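Uroporphyrin-III C-methyltransferase (Thermus thermophilus, PDB 1VE2) probably transfers methyl groups from S-adenosyl-L-methionine to uroporphyrinogen III, an early step on the route to sirohaem and related tetrapyrroles. Local coordinates at residues A10-G14 / P15-T19; T62-E65 / A66-R70; S117-G120 / A121-L125. All blocks are in the same frame, centred on the assembly; numbering follows the deposited sequence.

Contact 1. Residues A10-G14 / P15-T19; sequences AGFGG and PEHLT
A10 opens the contact with its backbone: its carbonyl O meets the methyl CD2 of L18 at 3.7 Å, while the L18 side chain also packs against V42 and L45. A10 and G11 face G87 together, forming a classic beta bulge at the end of strand 4-9. With phi at 82°, a CB on G11 would collide with the carbonyl O of A10, a constraint that glycine alone meets easily. F12 then turns its ring to H17. With CG lodged between the backbone N and the carbonyl carbon (chi1 71°), CZ is carried over one face of the imidazole, 3.4 Å from H17 CD2. The two rings meet obliquely, their centroids 4.6 Å apart. On the opposite face of the imidazole, E16 CG sits over the centre, so the imidazole is sandwiched between E16 CG and F12 CZ, the latter offset toward the imidazole rim, which limits its rotation. The run is the glycine-rich loop that follows the first strand in tetrapyrrole methylases, and it leads here to helix 20-28. F12 O accepts a hydrogen bond from W190 NE1. At G13 a side chain would be crowded by F12 CD1. G14 closes the turn: its carbonyl O accepts H17 N at 3.2 Å in a nearly straight bond (165° at the hydrogen), although the donor stands well above the carbonyl plane. This three-residue closure begins the 3-10 turn 15-17, which L18 N continues by bonding to P15 O at 3.0 Å. Beyond the turn, T19 takes the N-cap position, its OG1 bonded to A22 N; the second subunit also meets this loop, where its P113 packs on H17.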
# COMPACT_ATOMS: atom_id res chain seq x y z
N ALA A 10 -11.16 2.63 -2.38
CA ALA A 10 -11.71 1.95 -3.55
C ALA A 10 -10.64 1.18 -4.33
O ALA A 10 -10.95 0.51 -5.31
CB ALA A 10 -12.39 2.96 -4.48
N GLY A 11 -9.39 1.26 -3.89
CA GLY A 11 -8.34 0.57 -4.61
C GLY A 11 -7.94 1.44 -5.79
O GLY A 11 -8.53 2.50 -6.00
N PHE A 12 -6.97 1.00 -6.57
CA PHE A 12 -6.47 1.77 -7.71
C PHE A 12 -7.25 1.58 -9.02
O PHE A 12 -7.11 2.39 -9.95
CB PHE A 12 -5.00 1.41 -7.95
CG PHE A 12 -4.81 0.03 -8.51
CD1 PHE A 12 -4.90 -0.20 -9.88
CD2 PHE A 12 -4.61 -1.05 -7.66
CE1 PHE A 12 -4.80 -1.50 -10.39
CE2 PHE A 12 -4.51 -2.34 -8.17
CZ PHE A 12 -4.61 -2.56 -9.54
N GLY A 13 -8.05 0.52 -9.10
CA GLY A 13 -8.78 0.28 -10.33
C GLY A 13 -10.13 -0.40 -10.21
O GLY A 13 -11.02 0.09 -9.53
N GLY A 14 -10.28 -1.53 -10.89
CA GLY A 14 -11.53 -2.27 -10.88
C GLY A 14 -11.95 -2.79 -9.52
O GLY A 14 -11.14 -2.85 -8.59
N PRO A 15 -13.23 -3.20 -9.39
CA PRO A 15 -13.75 -3.72 -8.12
C PRO A 15 -13.12 -5.01 -7.63
O PRO A 15 -13.27 -5.37 -6.46
CB PRO A 15 -15.24 -3.86 -8.39
CG PRO A 15 -15.30 -4.17 -9.85
CD PRO A 15 -14.26 -3.24 -10.44
N GLU A 16 -12.39 -5.71 -8.50
CA GLU A 16 -11.76 -6.97 -8.09
C GLU A 16 -10.67 -6.72 -7.04
O GLU A 16 -10.28 -7.64 -6.31
CB GLU A 16 -11.16 -7.69 -9.29
CG GLU A 16 -9.91 -7.01 -9.84
CD GLU A 16 -9.62 -7.41 -11.25
OE1 GLU A 16 -9.58 -8.63 -11.54
OE2 GLU A 16 -9.41 -6.51 -12.09
N HIS A 17 -10.17 -5.48 -6.98
CA HIS A 17 -9.15 -5.13 -5.99
C HIS A 17 -9.72 -4.56 -4.70
O HIS A 17 -8.97 -4.22 -3.78
CB HIS A 17 -8.13 -4.17 -6.60
CG HIS A 17 -7.40 -4.74 -7.77
ND1 HIS A 17 -6.58 -5.85 -7.66
CD2 HIS A 17 -7.41 -4.42 -9.08
CE1 HIS A 17 -6.13 -6.18 -8.85
NE2 HIS A 17 -6.62 -5.33 -9.73
N LEU A 18 -11.05 -4.43 -4.63
CA LEU A 18 -11.70 -3.96 -3.41
C LEU A 18 -11.48 -5.04 -2.37
O LEU A 18 -11.37 -6.21 -2.72
CB LEU A 18 -13.21 -3.82 -3.62
CG LEU A 18 -13.78 -2.57 -4.28
CD1 LEU A 18 -15.28 -2.73 -4.50
CD2 LEU A 18 -13.47 -1.37 -3.39
N THR A 19 -11.41 -4.67 -1.09
CA THR A 19 -11.25 -5.68 -0.05
C THR A 19 -12.65 -6.17 0.31
O THR A 19 -13.64 -5.54 -0.06
CB THR A 19 -10.61 -5.12 1.23
OG1 THR A 19 -11.48 -4.12 1.80
CG2 THR A 19 -9.26 -4.51 0.91

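Contact 2. Residues T62-E65 / A66-R70; sequences TPQE and AITAR
The carboxamide of Q64 overlaps the flank of I67, with NE2 3.7 Å from I67 CB, and reaches on to T68. This is the first turn of helix 64-76, with P63 at the N-cap position, and the side-chain bond runs from residue i to i+4. CG of Q64 is anti to the backbone N (chi1 -177°), and the bend at chi2 (61°) turns the amide forward along the helix toward T68. NE2 donates to T68 OG1 at 3.1 Å; the hydroxyl lies practically in the amide plane, and the bond is close to straight. The strongest polar partner of NE2 is E98 OE2 on helix 95-105, to which it is hydrogen-bonded as well, tying the two helices together. A leucine in place of Q64 would probably leave T68 OG1 and the E98 carboxylate without this shared donor. The backbone follows the same spacing: T68 N bonds Q64 O at 2.9 Å, and A69 N bonds E65 O. The bonds of A66 N and I67 N to P63 O are weak. Beside them, the side chains of T62 and I67 cross at about a right angle, T62 CG2 lying 3.9 Å from I67 CG1.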
# COMPACT_ATOMS: atom_id res chain seq x y z
N THR A 62 -14.64 20.22 -5.29
CA THR A 62 -15.46 20.32 -4.09
C THR A 62 -14.61 20.62 -2.86
O THR A 62 -13.64 19.91 -2.58
CB THR A 62 -16.24 19.02 -3.83
OG1 THR A 62 -16.98 18.65 -5.00
CG2 THR A 62 -17.21 19.20 -2.67
N PRO A 63 -14.97 21.66 -2.10
CA PRO A 63 -14.22 22.04 -0.90
C PRO A 63 -14.31 20.93 0.15
O PRO A 63 -15.38 20.37 0.39
CB PRO A 63 -14.93 23.32 -0.44
CG PRO A 63 -15.47 23.89 -1.72
CD PRO A 63 -16.00 22.66 -2.41
N GLN A 64 -13.18 20.63 0.78
CA GLN A 64 -13.13 19.59 1.79
C GLN A 64 -14.05 19.94 2.96
O GLN A 64 -14.67 19.05 3.55
CB GLN A 64 -11.70 19.41 2.31
CG GLN A 64 -11.55 18.28 3.33
CD GLN A 64 -11.93 16.93 2.75
OE1 GLN A 64 -11.40 16.51 1.72
NE2 GLN A 64 -12.84 16.23 3.41
N GLU A 65 -14.14 21.22 3.29
CA GLU A 65 -14.99 21.65 4.40
C GLU A 65 -16.42 21.16 4.20
O GLU A 65 -17.10 20.79 5.15
CB GLU A 65 -15.01 23.18 4.54
CG GLU A 65 -13.65 23.85 4.42
CD GLU A 65 -13.23 24.06 2.98
OE1 GLU A 65 -13.67 25.06 2.35
OE2 GLU A 65 -12.48 23.22 2.47
N ALA A 66 -16.87 21.17 2.95
CA ALA A 66 -18.23 20.75 2.62
C ALA A 66 -18.38 19.24 2.79
O ALA A 66 -19.38 18.75 3.33
CB ALA A 66 -18.57 21.15 1.19
N ILE A 67 -17.39 18.50 2.31
CA ILE A 67 -17.42 17.05 2.40
C ILE A 67 -17.45 16.64 3.86
O ILE A 67 -18.34 15.90 4.30
CB ILE A 67 -16.18 16.43 1.72
CG1 ILE A 67 -16.19 16.77 0.22
CG2 ILE A 67 -16.15 14.91 1.93
CD1 ILE A 67 -14.93 16.34 -0.52
N THR A 68 -16.50 17.13 4.64
CA THR A 68 -16.44 16.78 6.06
C THR A 68 -17.72 17.15 6.82
O THR A 68 -18.25 16.34 7.58
CB THR A 68 -15.23 17.45 6.72
OG1 THR A 68 -14.03 16.90 6.16
CG2 THR A 68 -15.24 17.22 8.23
N ALA A 69 -18.22 18.36 6.61
CA ALA A 69 -19.43 18.77 7.31
C ALA A 69 -20.60 17.86 6.97
O ALA A 69 -21.40 17.49 7.84
CB ALA A 69 -19.78 20.22 6.96
N ARG A 70 -20.70 17.47 5.70
CA ARG A 70 -21.80 16.61 5.28
C ARG A 70 -21.72 15.23 5.92
O ARG A 70 -22.74 14.67 6.33
CB ARG A 70 -21.83 16.50 3.75
CG ARG A 70 -23.04 15.75 3.20
CD ARG A 70 -24.34 16.24 3.82
NE ARG A 70 -25.51 15.63 3.19
CZ ARG A 70 -26.74 15.65 3.70
NH1 ARG A 70 -26.97 16.24 4.87
NH2 ARG A 70 -27.75 15.08 3.05

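Contact 3. Residues S117-G120 / A121-L125; sequences SAVG and ALSAL
L122 reaches back to A118 with both backbone and side chain: its N donates to A118 O at 3.2 Å, and its CG lies 3.5 Å from the same oxygen. One residue earlier, the methyl of A121 rests against two carbonyls, with CB 3.5 Å from S117 O. Two further i to i+4 bonds follow, S123 N to V119 O at 3.0 Å and A124 N to G120 O at 3.0 Å. S123 keeps OG beside its backbone N (chi1 -67°), which brings it 3.2 Å from V119 O, but its stronger polar partner is D88 OD1 of the second subunit, to which OG is hydrogen-bonded. Further out, the start of the helix is positioned by T116 OG1, bonded to G120 N. V91 of the second subunit packs on V119, whereas L122 packs on L185 and V217, and A121 on L215, all on strands of the mixed sheet. The helix comes after strand 109-112, the last of the parallel sheet in sequence, and packs on the mixed sheet, as expected where the chain passes from one domain to the other in the two-domain tetrapyrrole methylase fold.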
# COMPACT_ATOMS: atom_id res chain seq x y z
N SER A 117 -2.99 3.57 -4.81
CA SER A 117 -2.90 4.08 -6.17
C SER A 117 -1.49 3.97 -6.73
O SER A 117 -1.31 3.92 -7.94
CB SER A 117 -3.32 5.56 -6.21
OG SER A 117 -4.66 5.74 -5.78
N ALA A 118 -0.50 3.96 -5.83
CA ALA A 118 0.89 3.86 -6.24
C ALA A 118 1.33 2.41 -6.16
O ALA A 118 1.20 1.67 -7.14
CB ALA A 118 1.77 4.73 -5.33
N VAL A 119 1.82 2.01 -4.99
CA VAL A 119 2.29 0.65 -4.75
C VAL A 119 1.37 -0.47 -5.25
O VAL A 119 1.83 -1.45 -5.83
CB VAL A 119 2.55 0.44 -3.23
CG1 VAL A 119 2.95 -1.00 -2.96
CG2 VAL A 119 3.64 1.40 -2.76
N GLY A 120 0.07 -0.32 -5.02
CA GLY A 120 -0.87 -1.33 -5.45
C GLY A 120 -0.90 -1.51 -6.95
O GLY A 120 -0.93 -2.64 -7.45
N ALA A 121 -0.91 -0.40 -7.69
CA ALA A 121 -0.95 -0.46 -9.15
C ALA A 121 0.30 -1.13 -9.69
O ALA A 121 0.23 -1.99 -10.58
CB ALA A 121 -1.08 0.95 -9.73
N LEU A 122 1.46 -0.74 -9.17
CA LEU A 122 2.72 -1.32 -9.61
C LEU A 122 2.74 -2.84 -9.36
O LEU A 122 3.17 -3.61 -10.22
CB LEU A 122 3.89 -0.64 -8.90
CG LEU A 122 3.98 0.86 -9.16
CD1 LEU A 122 5.04 1.48 -8.28
CD2 LEU A 122 4.33 1.10 -10.63
N SER A 123 2.28 -3.27 -8.19
CA SER A 123 2.25 -4.70 -7.90
C SER A 123 1.31 -5.41 -8.86
O SER A 123 1.59 -6.52 -9.31
CB SER A 123 1.81 -4.96 -6.46
OG SER A 123 2.78 -4.49 -5.53
N ALA A 124 0.18 -4.78 -9.18
CA ALA A 124 -0.77 -5.41 -10.10
C ALA A 124 -0.11 -5.70 -11.44
O ALA A 124 -0.47 -6.66 -12.13
CB ALA A 124 -1.99 -4.51 -10.30
N LEU A 125 0.86 -4.87 -11.82
CA LEU A 125 1.58 -5.06 -13.07
C LEU A 125 2.80 -5.95 -12.87
O LEU A 125 3.58 -6.16 -13.79
CB LEU A 125 2.01 -3.72 -13.66
CG LEU A 125 0.87 -2.84 -14.19
CD1 LEU A 125 1.41 -1.51 -14.67
CD2 LEU A 125 0.16 -3.57 -15.31

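How the contacts relate
Contacts 1 and 3 touch, their centres about 11 Å apart, and F12 is the residue that joins them: its CZ lies 3.4 Å from A124 CB, and its CB lies 3.8 Å from S117 CA. Both also touch the second subunit. Each meets the end of strand 80-85 or the loop after it: contact 1 by backbone bonds to K85 and G87 of its own chain, contact 3 through D88 of the second subunit. In relatives that loop helps bind S-adenosylmethionine between the domains, so the pair probably lies near the cofactor site. Contact 2 stands apart on the outer surface, its centre about 24 Å from that of contact 1 and about 29 Å from that of contact 3.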